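Local coordinates for protein putative branched-chain amino acid ABC transporter (Rhodospirillum rubrum ATCC 11170, PDB 3HUT) that probably binds branched-chain amino acids outside the cytoplasmic membrane and hands them to an ABC transporter for uptake, at residues D137-V142 with A220-G225; I198-A203 with A208-A213; V142-V147 with S154-F159. All coordinates share one frame; numbering follows the deposited sequence.

Contact 1 (D137-V142 with A220-G225); sequences DGFTSV and ALPVYG
Asp137 and Tyr224 meet through a hydrogen bond that spans two loop-to-strand junctions in one lobe of a periplasmic binding protein of the leucine-binding family. Segment 137-142 leaves helix 126-136 through a Schellman motif, with Gly138 as its C-prime residue, and enters strand 141-147; segment 220-225 leads into strand 223-225. In the sheet these two strands flank strand 197-201, so the contact arches over the beginning of the strand between them.

The polar part is one short bond. Tyr224 OH donates to Asp137 OD2 at 2.5 Å, and OD2 receives it on its anti lone pair, the one turned from OD1. OD2 lies at the edge of the tyrosine ring and near its plane, while the carboxylate itself is turned 54° from that ring. With chi1 of -78°, Asp137 CG sits opposite its own carbonyl carbon, which sends the acid across to the hydroxyl. Arg246 gives the same hydroxyl a second hydrogen bond and forms a long, weak ion pair with Asp137.

The apolar part centres on Phe139. Its ring and that of Tyr224 meet obliquely, planes 79° apart and centroids separated by 5.8 Å. Phe139 CE2 comes within 3.6 Å of Tyr224 CE2. Tyr224 OH, 3.4 Å from Phe139 CE2, lies at the edge of the phenylalanine ring, in its plane. Trp133 adds an edge-to-face partner to the tyrosine. A phenylalanine in place of Tyr224 would probably leave the carboxylate of Asp137 without its hydroxyl donor and Arg246 without one of its partners.

Farther round the Phe139 ring, Pro222 closes the row: Pro222 CG rests 3.7 Å from Phe139 CZ and 3.9 Å from Phe139 CE1.

Contact 2 (I198-A203 with A208-A213); sequences IYLAMA and APFLRA
Leu200, in strand 197-201, and Phe210, in helix 204-216, hold the nearest pair of CA atoms, 9.9 Å apart, in the first half of a beta-alpha-beta unit whose helix packs on the sheet before the chain returns as strand 223-225. Side chains fill that distance. Leu200 points at the helix and splits its two methyls. Leu200 CD2 lies 3.7 Å from Phe210 CE2, approaching the ring obliquely, and Leu200 CD1 lies 4.0 Å from Phe210 CD2. Leu200 CD1 also reaches Leu211 CD2 at 4.2 Å, so the leucine fork engages two successive helix residues.

Phe210 reaches the sheet through an extended first torsion: CG is anti to the backbone N (chi1 166°), carrying the ring out from the helix toward the strand. The ring also touches Ile145 of the neighbouring strand and Val186 and Ile187 of helix 184-193. Leu211 turns its end inward from a bond that does not aim at the strand, and packs on Val223 as well.

No hydrogen bond or charge crosses between the two segments. Helix and strand are therefore held by shape and by burial of hydrocarbon surface, with the directional bonding left to the backbones of the sheet and of the helix.

Contact 3 (V142-V147 with S154-F159); sequences VAVIGV and SSAQAF
Phe159 of helix 150-165 brings one side of its ring, at CD2 and CE2, to Val144 and Val142 of strand 141-147, in the first half of a beta-alpha-beta unit completed by strand 169-176. The short helix and strand segments run nearly antiparallel, their axes 158° apart and 8.6 Å away at closest approach, as expected when a helix doubles back over the strand that precedes it.

The phenylalanine can be traced outward. CB and CG serve as the spacer: a chi1 of 170° swings the ring off the helix toward the first half of the strand. Phe159 CD2 is the first ring atom to touch, 3.8 Å from Val144 CG2. Phe159 CE2 comes next and meets both valines, lying 3.6 Å from Val144 CG2, which arrives obliquely, and 4.0 Å from Val142 CG1, which sits at the ring edge in its plane. CE2 is where the ring comes closest to the strand; CZ, the tip, stands slightly farther from both valines. Tyr199 of strand 197-201, the neighbour in the sheet, stacks on the ring, and Ala131 and Met134 of helix 126-136 add further packing.

One turn earlier, Ala156 sets its CB 4.4 Å from Val144 CG1, so the two branches of that valine divide their work between methyl and ring. Beyond it the strand carries Gly146; a CB modelled there would point at the helix and come about 3.6 Å from Ala156 CB, a narrow fit.

Only methyl groups and one side of an aromatic ring meet here, with no hydrogen bond across the segments, and the contact depends on complementary shape: large phenylalanine beside valines, an alanine facing a position where glycine adds no side chain.

How the contacts relate
From the N terminus, the chain reaches this lobe's helix 126-136 and then Asp137, where contact 1 opens its long loop. Contact 3 closes first, a short loop from strand 141-147 to helix 150-165, starting at Val142, the residue it shares with segment 137-142. Contact 2 follows in series, from strand 197-201 to helix 204-216. Both are nested in the loop that contact 1 shuts at strand 223-225; none cross. Strand 197-201 lies between strands 141-147 and 223-225 and probably hydrogen-bonds to both: Tyr199 N to Ala143 O, Leu200 N to Tyr224 O. Together the three contacts tie helices 150-165 and 204-216 and the strand-entry loops to one sheet.

Contact 1 (D137-V142 with A220-G225)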
ATOM      1  N   ASP A 137      -5.951 -12.042  19.648  1.00 11.44           N
ATOM      2  CA  ASP A 137      -5.352 -13.362  19.818  1.00 10.10           C
ATOM      3  C   ASP A 137      -5.002 -13.655  21.271  1.00 10.85           C
ATOM      4  O   ASP A 137      -4.372 -14.674  21.570  1.00 11.59           O
ATOM      5  CB  ASP A 137      -4.110 -13.512  18.931  1.00  8.89           C
ATOM      6  CG  ASP A 137      -4.467 -13.774  17.480  1.00 12.74           C
ATOM      7  OD1 ASP A 137      -5.675 -13.884  17.188  1.00 14.17           O
ATOM      8  OD2 ASP A 137      -3.550 -13.874  16.633  1.00 12.14           O
ATOM      9  N   GLY A 138      -5.388 -12.750  22.170  1.00  8.57           N
ATOM     10  CA  GLY A 138      -5.154 -12.969  23.587  1.00  9.43           C
ATOM     11  C   GLY A 138      -3.933 -12.378  24.265  1.00 10.06           C
ATOM     12  O   GLY A 138      -3.734 -12.593  25.460  1.00 10.32           O
ATOM     13  N   PHE A 139      -3.121 -11.632  23.528  1.00 10.52           N
ATOM     14  CA  PHE A 139      -1.920 -11.042  24.105  1.00 10.57           C
ATOM     15  C   PHE A 139      -2.202  -9.772  24.890  1.00 11.85           C
ATOM     16  O   PHE A 139      -3.046  -8.961  24.499  1.00 10.22           O
ATOM     17  CB  PHE A 139      -0.903 -10.764  22.998  1.00  9.94           C
ATOM     18  CG  PHE A 139      -0.416 -12.009  22.318  1.00 10.66           C
ATOM     19  CD1 PHE A 139       0.436 -12.886  22.984  1.00 10.77           C
ATOM     20  CD2 PHE A 139      -0.853 -12.336  21.039  1.00 10.01           C
ATOM     21  CE1 PHE A 139       0.845 -14.076  22.384  1.00 12.27           C
ATOM     22  CE2 PHE A 139      -0.453 -13.524  20.427  1.00 11.67           C
ATOM     23  CZ  PHE A 139       0.399 -14.397  21.102  1.00 11.39           C
ATOM     24  N   THR A 140      -1.490  -9.613  26.002  1.00 12.54           N
ATOM     25  CA  THR A 140      -1.646  -8.442  26.854  1.00 13.78           C
ATOM     26  C   THR A 140      -0.312  -7.764  27.140  1.00 13.33           C
ATOM     27  O   THR A 140      -0.279  -6.669  27.694  1.00 13.97           O
ATOM     28  CB  THR A 140      -2.318  -8.809  28.188  1.00 14.64           C
ATOM     29  OG1 THR A 140      -1.611  -9.894  28.797  1.00 15.85           O
ATOM     30  CG2 THR A 140      -3.756  -9.218  27.954  1.00 15.51           C
ATOM     31  N   SER A 141       0.787  -8.421  26.771  1.00 12.04           N
ATOM     32  CA  SER A 141       2.118  -7.846  26.965  1.00 14.10           C
ATOM     33  C   SER A 141       2.965  -8.223  25.758  1.00 14.02           C
ATOM     34  O   SER A 141       3.038  -9.392  25.380  1.00 16.30           O
ATOM     35  CB  SER A 141       2.782  -8.380  28.236  1.00 13.88           C
ATOM     36  OG  SER A 141       3.282  -9.687  28.029  1.00 19.26           O
ATOM     37  N   VAL A 142       3.609  -7.234  25.152  1.00 14.00           N
ATOM     38  CA  VAL A 142       4.417  -7.501  23.975  1.00 12.86           C
ATOM     39  C   VAL A 142       5.718  -6.708  23.961  1.00 13.28           C
ATOM     40  O   VAL A 142       5.886  -5.729  24.694  1.00 11.94           O
ATOM     41  CB  VAL A 142       3.615  -7.155  22.693  1.00 13.82           C
ATOM     42  CG1 VAL A 142       3.369  -5.651  22.635  1.00 11.70           C
ATOM     43  CG2 VAL A 142       4.352  -7.640  21.445  1.00 14.45           C
ATOM     44  N   ALA A 220      10.959 -19.249  22.125  1.00 13.20           N
ATOM     45  CA  ALA A 220       9.841 -19.863  21.414  1.00 12.95           C
ATOM     46  C   ALA A 220       8.662 -18.891  21.295  1.00 12.08           C
ATOM     47  O   ALA A 220       7.556 -19.283  20.920  1.00 11.13           O
ATOM     48  CB  ALA A 220       9.392 -21.132  22.143  1.00 11.50           C
ATOM     49  N   LEU A 221       8.902 -17.626  21.613  1.00 11.09           N
ATOM     50  CA  LEU A 221       7.844 -16.627  21.558  1.00 11.65           C
ATOM     51  C   LEU A 221       7.298 -16.409  20.153  1.00 11.40           C
ATOM     52  O   LEU A 221       8.044 -16.402  19.178  1.00 10.19           O
ATOM     53  CB  LEU A 221       8.345 -15.291  22.113  1.00 12.13           C
ATOM     54  CG  LEU A 221       8.802 -15.298  23.571  1.00 13.55           C
ATOM     55  CD1 LEU A 221       9.170 -13.886  23.995  1.00 16.54           C
ATOM     56  CD2 LEU A 221       7.683 -15.852  24.457  1.00 15.09           C
ATOM     57  N   PRO A 222       5.973 -16.237  20.037  1.00 11.28           N
ATOM     58  CA  PRO A 222       5.381 -16.012  18.716  1.00 10.87           C
ATOM     59  C   PRO A 222       5.772 -14.618  18.221  1.00  8.38           C
ATOM     60  O   PRO A 222       6.004 -13.708  19.021  1.00  7.30           O
ATOM     61  CB  PRO A 222       3.880 -16.153  18.979  1.00 11.98           C
ATOM     62  CG  PRO A 222       3.738 -15.700  20.399  1.00 13.67           C
ATOM     63  CD  PRO A 222       4.932 -16.343  21.077  1.00 11.66           C
ATOM     64  N   VAL A 223       5.838 -14.455  16.905  1.00  7.67           N
ATOM     65  CA  VAL A 223       6.224 -13.180  16.317  1.00  5.13           C
ATOM     66  C   VAL A 223       5.231 -12.682  15.278  1.00  5.89           C
ATOM     67  O   VAL A 223       4.775 -13.443  14.425  1.00  7.80           O
ATOM     68  CB  VAL A 223       7.608 -13.290  15.642  1.00  6.00           C
ATOM     69  CG1 VAL A 223       7.951 -11.978  14.919  1.00  4.86           C
ATOM     70  CG2 VAL A 223       8.667 -13.620  16.686  1.00  3.61           C
ATOM     71  N   TYR A 224       4.894 -11.398  15.372  1.00  7.71           N
ATOM     72  CA  TYR A 224       3.989 -10.742  14.428  1.00  6.81           C
ATOM     73  C   TYR A 224       4.825  -9.616  13.841  1.00  8.08           C
ATOM     74  O   TYR A 224       5.748  -9.127  14.494  1.00  9.63           O
ATOM     75  CB  TYR A 224       2.778 -10.144  15.147  1.00  7.66           C
ATOM     76  CG  TYR A 224       1.770 -11.154  15.649  1.00  8.32           C
ATOM     77  CD1 TYR A 224       0.505 -11.249  15.069  1.00  7.86           C
ATOM     78  CD2 TYR A 224       2.071 -11.996  16.718  1.00  9.55           C
ATOM     79  CE1 TYR A 224      -0.442 -12.157  15.546  1.00  8.36           C
ATOM     80  CE2 TYR A 224       1.132 -12.905  17.203  1.00  8.24           C
ATOM     81  CZ  TYR A 224      -0.123 -12.979  16.612  1.00  9.18           C
ATOM     82  OH  TYR A 224      -1.062 -13.865  17.095  1.00  9.19           O
ATOM     83  N   GLY A 225       4.520  -9.194  12.622  1.00  6.79           N
ATOM     84  CA  GLY A 225       5.317  -8.129  12.051  1.00  8.06           C
ATOM     85  C   GLY A 225       4.679  -7.333  10.934  1.00  7.47           C
ATOM     86  O   GLY A 225       3.588  -7.643  10.457  1.00  7.71           O
TER

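Contact 2 (I198-A203 with A208-A213)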
ATOM      1  N   ILE A 198       6.217 -10.840  20.359  1.00 10.68           N
ATOM      2  CA  ILE A 198       7.053  -9.800  19.777  1.00 12.41           C
ATOM      3  C   ILE A 198       6.438  -9.249  18.494  1.00 11.10           C
ATOM      4  O   ILE A 198       5.950 -10.009  17.653  1.00 10.61           O
ATOM      5  CB  ILE A 198       8.452 -10.362  19.424  1.00 13.63           C
ATOM      6  CG1 ILE A 198       9.099 -10.961  20.673  1.00 14.33           C
ATOM      7  CG2 ILE A 198       9.329  -9.257  18.830  1.00 14.61           C
ATOM      8  CD1 ILE A 198      10.406 -11.684  20.401  1.00 16.24           C
ATOM      9  N   TYR A 199       6.452  -7.926  18.359  1.00  8.26           N
ATOM     10  CA  TYR A 199       5.941  -7.291  17.153  1.00  8.41           C
ATOM     11  C   TYR A 199       7.122  -6.601  16.487  1.00  9.09           C
ATOM     12  O   TYR A 199       7.787  -5.772  17.110  1.00  7.18           O
ATOM     13  CB  TYR A 199       4.869  -6.242  17.463  1.00  8.89           C
ATOM     14  CG  TYR A 199       4.371  -5.570  16.201  1.00  7.39           C
ATOM     15  CD1 TYR A 199       3.592  -6.276  15.280  1.00  8.66           C
ATOM     16  CD2 TYR A 199       4.741  -4.260  15.885  1.00  7.21           C
ATOM     17  CE1 TYR A 199       3.196  -5.699  14.069  1.00  6.97           C
ATOM     18  CE2 TYR A 199       4.347  -3.671  14.670  1.00  7.94           C
ATOM     19  CZ  TYR A 199       3.577  -4.401  13.772  1.00  9.05           C
ATOM     20  OH  TYR A 199       3.188  -3.847  12.567  1.00  9.97           O
ATOM     21  N   LEU A 200       7.385  -6.941  15.229  1.00  8.13           N
ATOM     22  CA  LEU A 200       8.508  -6.351  14.509  1.00  8.02           C
ATOM     23  C   LEU A 200       8.104  -5.291  13.489  1.00  7.72           C
ATOM     24  O   LEU A 200       7.446  -5.594  12.493  1.00  7.99           O
ATOM     25  CB  LEU A 200       9.302  -7.446  13.783  1.00  7.58           C
ATOM     26  CG  LEU A 200       9.901  -8.562  14.651  1.00  9.51           C
ATOM     27  CD1 LEU A 200      10.635  -9.574  13.770  1.00  6.97           C
ATOM     28  CD2 LEU A 200      10.848  -7.945  15.680  1.00  8.47           C
ATOM     29  N   ALA A 201       8.499  -4.050  13.740  1.00  7.00           N
ATOM     30  CA  ALA A 201       8.219  -2.973  12.805  1.00  7.27           C
ATOM     31  C   ALA A 201       9.504  -2.818  12.010  1.00  8.88           C
ATOM     32  O   ALA A 201      10.260  -1.863  12.214  1.00  7.78           O
ATOM     33  CB  ALA A 201       7.898  -1.682  13.558  1.00  8.10           C
HETATM   34  N   MSE A 202       9.774  -3.786  11.139  1.00  8.98           N
HETATM   35  CA  MSE A 202      10.975  -3.733  10.322  1.00 11.82           C
HETATM   36  C   MSE A 202      10.813  -4.543   9.038  1.00 11.03           C
HETATM   37  O   MSE A 202       9.814  -5.250   8.852  1.00 10.55           O
HETATM   38  CB  MSE A 202      12.196  -4.230  11.109  1.00 16.10           C
HETATM   39  CG  MSE A 202      12.242  -5.714  11.423  1.00 20.38           C
HETATM   40 SE   MSE A 202      13.814  -6.179  12.495  1.00 33.63          SE
HETATM   41  CE  MSE A 202      13.070  -5.785  14.202  1.00 23.74           C
ATOM     42  N   ALA A 203      11.800  -4.429   8.154  1.00  9.70           N
ATOM     43  CA  ALA A 203      11.767  -5.108   6.866  1.00  8.13           C
ATOM     44  C   ALA A 203      12.436  -6.474   6.911  1.00  7.60           C
ATOM     45  O   ALA A 203      13.221  -6.767   7.813  1.00  8.17           O
ATOM     46  CB  ALA A 203      12.419  -4.226   5.797  1.00  9.71           C
ATOM     47  N   ALA A 208      14.941 -11.192   9.143  1.00  6.01           N
ATOM     48  CA  ALA A 208      15.380 -12.575   8.960  1.00  8.29           C
ATOM     49  C   ALA A 208      16.572 -12.892   9.859  1.00  8.69           C
ATOM     50  O   ALA A 208      16.546 -13.869  10.605  1.00  9.46           O
ATOM     51  CB  ALA A 208      15.733 -12.838   7.490  1.00  5.35           C
ATOM     52  N   PRO A 209      17.638 -12.075   9.801  1.00  8.29           N
ATOM     53  CA  PRO A 209      18.765 -12.400  10.680  1.00  8.66           C
ATOM     54  C   PRO A 209      18.408 -12.279  12.159  1.00  8.91           C
ATOM     55  O   PRO A 209      18.899 -13.051  12.979  1.00  7.27           O
ATOM     56  CB  PRO A 209      19.855 -11.412  10.242  1.00  8.43           C
ATOM     57  CG  PRO A 209      19.091 -10.283   9.620  1.00 11.32           C
ATOM     58  CD  PRO A 209      17.995 -10.993   8.867  1.00  8.32           C
ATOM     59  N   PHE A 210      17.555 -11.318  12.504  1.00  8.40           N
ATOM     60  CA  PHE A 210      17.157 -11.163  13.897  1.00 10.25           C
ATOM     61  C   PHE A 210      16.482 -12.433  14.407  1.00 10.31           C
ATOM     62  O   PHE A 210      16.792 -12.918  15.494  1.00 10.77           O
ATOM     63  CB  PHE A 210      16.181 -10.000  14.078  1.00 11.47           C
ATOM     64  CG  PHE A 210      15.500 -10.008  15.413  1.00 12.76           C
ATOM     65  CD1 PHE A 210      16.238  -9.841  16.583  1.00 14.92           C
ATOM     66  CD2 PHE A 210      14.133 -10.251  15.510  1.00 12.58           C
ATOM     67  CE1 PHE A 210      15.622  -9.919  17.834  1.00 13.96           C
ATOM     68  CE2 PHE A 210      13.508 -10.331  16.754  1.00 14.00           C
ATOM     69  CZ  PHE A 210      14.256 -10.166  17.917  1.00 14.52           C
ATOM     70  N   LEU A 211      15.548 -12.958  13.622  1.00  8.53           N
ATOM     71  CA  LEU A 211      14.830 -14.163  14.009  1.00  9.50           C
ATOM     72  C   LEU A 211      15.744 -15.385  14.099  1.00  9.57           C
ATOM     73  O   LEU A 211      15.516 -16.269  14.925  1.00  9.70           O
ATOM     74  CB  LEU A 211      13.676 -14.417  13.034  1.00  9.51           C
ATOM     75  CG  LEU A 211      12.578 -13.356  13.186  1.00 10.52           C
ATOM     76  CD1 LEU A 211      11.571 -13.465  12.059  1.00 12.46           C
ATOM     77  CD2 LEU A 211      11.906 -13.533  14.542  1.00 12.36           C
ATOM     78  N   ARG A 212      16.767 -15.445  13.252  1.00  8.26           N
ATOM     79  CA  ARG A 212      17.704 -16.565  13.311  1.00  9.30           C
ATOM     80  C   ARG A 212      18.425 -16.496  14.662  1.00  9.34           C
ATOM     81  O   ARG A 212      18.660 -17.514  15.305  1.00  9.65           O
ATOM     82  CB  ARG A 212      18.730 -16.491  12.169  1.00  6.95           C
ATOM     83  CG  ARG A 212      18.190 -16.875  10.791  1.00  8.69           C
ATOM     84  CD  ARG A 212      19.272 -16.699   9.725  1.00  7.25           C
ATOM     85  NE  ARG A 212      20.435 -17.539   9.995  1.00  8.08           N
ATOM     86  CZ  ARG A 212      21.652 -17.317   9.503  1.00 10.88           C
ATOM     87  NH1 ARG A 212      21.872 -16.273   8.710  1.00  6.45           N
ATOM     88  NH2 ARG A 212      22.648 -18.143   9.799  1.00  8.45           N
ATOM     89  N   ALA A 213      18.768 -15.287  15.091  1.00  9.17           N
ATOM     90  CA  ALA A 213      19.451 -15.108  16.368  1.00 10.76           C
ATOM     91  C   ALA A 213      18.496 -15.401  17.526  1.00 11.40           C
ATOM     92  O   ALA A 213      18.857 -16.070  18.498  1.00  9.49           O
ATOM     93  CB  ALA A 213      19.992 -13.686  16.476  1.00 12.03           C
TER

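Contact 3 (V142-V147 with S154-F159)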
ATOM      1  N   VAL A 142       3.609  -7.234  25.152  1.00 14.00           N
ATOM      2  CA  VAL A 142       4.417  -7.501  23.975  1.00 12.86           C
ATOM      3  C   VAL A 142       5.718  -6.708  23.961  1.00 13.28           C
ATOM      4  O   VAL A 142       5.886  -5.729  24.694  1.00 11.94           O
ATOM      5  CB  VAL A 142       3.615  -7.155  22.693  1.00 13.82           C
ATOM      6  CG1 VAL A 142       3.369  -5.651  22.635  1.00 11.70           C
ATOM      7  CG2 VAL A 142       4.352  -7.640  21.445  1.00 14.45           C
ATOM      8  N   ALA A 143       6.638  -7.155  23.119  1.00 12.33           N
ATOM      9  CA  ALA A 143       7.914  -6.489  22.944  1.00 10.77           C
ATOM     10  C   ALA A 143       7.817  -5.881  21.552  1.00 11.42           C
ATOM     11  O   ALA A 143       7.385  -6.549  20.610  1.00  9.90           O
ATOM     12  CB  ALA A 143       9.058  -7.501  23.000  1.00 10.25           C
ATOM     13  N   VAL A 144       8.182  -4.612  21.419  1.00 10.46           N
ATOM     14  CA  VAL A 144       8.133  -3.971  20.117  1.00 11.04           C
ATOM     15  C   VAL A 144       9.547  -3.634  19.672  1.00 12.57           C
ATOM     16  O   VAL A 144      10.290  -2.964  20.389  1.00 13.97           O
ATOM     17  CB  VAL A 144       7.316  -2.669  20.142  1.00 11.84           C
ATOM     18  CG1 VAL A 144       7.358  -2.013  18.760  1.00 12.00           C
ATOM     19  CG2 VAL A 144       5.872  -2.956  20.560  1.00  9.58           C
ATOM     20  N   ILE A 145       9.921  -4.122  18.498  1.00 11.99           N
ATOM     21  CA  ILE A 145      11.237  -3.848  17.944  1.00 12.45           C
ATOM     22  C   ILE A 145      10.980  -3.167  16.610  1.00 12.85           C
ATOM     23  O   ILE A 145      10.327  -3.739  15.737  1.00 13.49           O
ATOM     24  CB  ILE A 145      12.032  -5.143  17.702  1.00 13.14           C
ATOM     25  CG1 ILE A 145      12.091  -5.967  18.986  1.00 13.35           C
ATOM     26  CG2 ILE A 145      13.444  -4.802  17.237  1.00 12.68           C
ATOM     27  CD1 ILE A 145      12.861  -7.256  18.834  1.00 18.73           C
ATOM     28  N   GLY A 146      11.477  -1.946  16.454  1.00 12.58           N
ATOM     29  CA  GLY A 146      11.248  -1.230  15.216  1.00 13.42           C
ATOM     30  C   GLY A 146      12.433  -0.453  14.671  1.00 13.97           C
ATOM     31  O   GLY A 146      13.248   0.081  15.425  1.00 15.70           O
ATOM     32  N   VAL A 147      12.517  -0.389  13.345  1.00 13.02           N
ATOM     33  CA  VAL A 147      13.589   0.325  12.667  1.00 13.68           C
ATOM     34  C   VAL A 147      13.298   1.826  12.737  1.00 14.54           C
ATOM     35  O   VAL A 147      12.138   2.244  12.804  1.00 14.57           O
ATOM     36  CB  VAL A 147      13.707  -0.135  11.185  1.00 14.81           C
ATOM     37  CG1 VAL A 147      12.442   0.222  10.420  1.00 12.43           C
ATOM     38  CG2 VAL A 147      14.926   0.497  10.531  1.00 14.06           C
ATOM     39  N   SER A 154       6.545   5.631  12.659  1.00  9.81           N
ATOM     40  CA  SER A 154       5.128   5.968  12.625  1.00  9.42           C
ATOM     41  C   SER A 154       4.251   4.744  12.886  1.00 10.28           C
ATOM     42  O   SER A 154       3.273   4.826  13.625  1.00  9.87           O
ATOM     43  CB  SER A 154       4.759   6.583  11.272  1.00 10.44           C
ATOM     44  OG  SER A 154       4.913   5.637  10.231  1.00 11.55           O
ATOM     45  N   SER A 155       4.602   3.606  12.291  1.00  8.78           N
ATOM     46  CA  SER A 155       3.807   2.404  12.490  1.00  8.00           C
ATOM     47  C   SER A 155       3.996   1.833  13.896  1.00  8.31           C
ATOM     48  O   SER A 155       3.050   1.339  14.501  1.00 10.43           O
ATOM     49  CB  SER A 155       4.151   1.351  11.430  1.00  8.46           C
ATOM     50  OG  SER A 155       5.480   0.890  11.562  1.00  9.88           O
ATOM     51  N   ALA A 156       5.214   1.913  14.426  1.00  8.68           N
ATOM     52  CA  ALA A 156       5.480   1.399  15.767  1.00  9.08           C
ATOM     53  C   ALA A 156       4.745   2.227  16.817  1.00  9.12           C
ATOM     54  O   ALA A 156       4.196   1.685  17.774  1.00  9.07           O
ATOM     55  CB  ALA A 156       6.990   1.410  16.049  1.00  9.88           C
ATOM     56  N   GLN A 157       4.741   3.544  16.637  1.00  9.68           N
ATOM     57  CA  GLN A 157       4.069   4.446  17.566  1.00 11.21           C
ATOM     58  C   GLN A 157       2.560   4.199  17.520  1.00  9.91           C
ATOM     59  O   GLN A 157       1.906   4.133  18.557  1.00 10.73           O
ATOM     60  CB  GLN A 157       4.395   5.898  17.200  1.00 13.33           C
ATOM     61  CG  GLN A 157       3.672   6.969  18.008  1.00 19.90           C
ATOM     62  CD  GLN A 157       3.892   6.842  19.504  1.00 22.78           C
ATOM     63  OE1 GLN A 157       4.975   6.469  19.959  1.00 25.19           O
ATOM     64  NE2 GLN A 157       2.864   7.168  20.279  1.00 24.18           N
ATOM     65  N   ALA A 158       2.014   4.046  16.316  1.00  9.60           N
ATOM     66  CA  ALA A 158       0.583   3.799  16.158  1.00  9.85           C
ATOM     67  C   ALA A 158       0.214   2.442  16.761  1.00 10.63           C
ATOM     68  O   ALA A 158      -0.858   2.286  17.360  1.00  9.32           O
ATOM     69  CB  ALA A 158       0.205   3.847  14.684  1.00 11.77           C
ATOM     70  N   PHE A 159       1.108   1.464  16.606  1.00  8.88           N
ATOM     71  CA  PHE A 159       0.875   0.134  17.160  1.00  9.09           C
ATOM     72  C   PHE A 159       0.857   0.202  18.684  1.00  7.35           C
ATOM     73  O   PHE A 159      -0.071  -0.287  19.322  1.00  8.38           O
ATOM     74  CB  PHE A 159       1.970  -0.849  16.734  1.00  7.50           C
ATOM     75  CG  PHE A 159       1.909  -2.174  17.461  1.00 10.08           C
ATOM     76  CD1 PHE A 159       1.090  -3.201  17.000  1.00  8.52           C
ATOM     77  CD2 PHE A 159       2.629  -2.370  18.641  1.00 10.66           C
ATOM     78  CE1 PHE A 159       0.982  -4.401  17.699  1.00  8.86           C
ATOM     79  CE2 PHE A 159       2.530  -3.568  19.353  1.00 10.94           C
ATOM     80  CZ  PHE A 159       1.702  -4.586  18.881  1.00 11.15           C
TER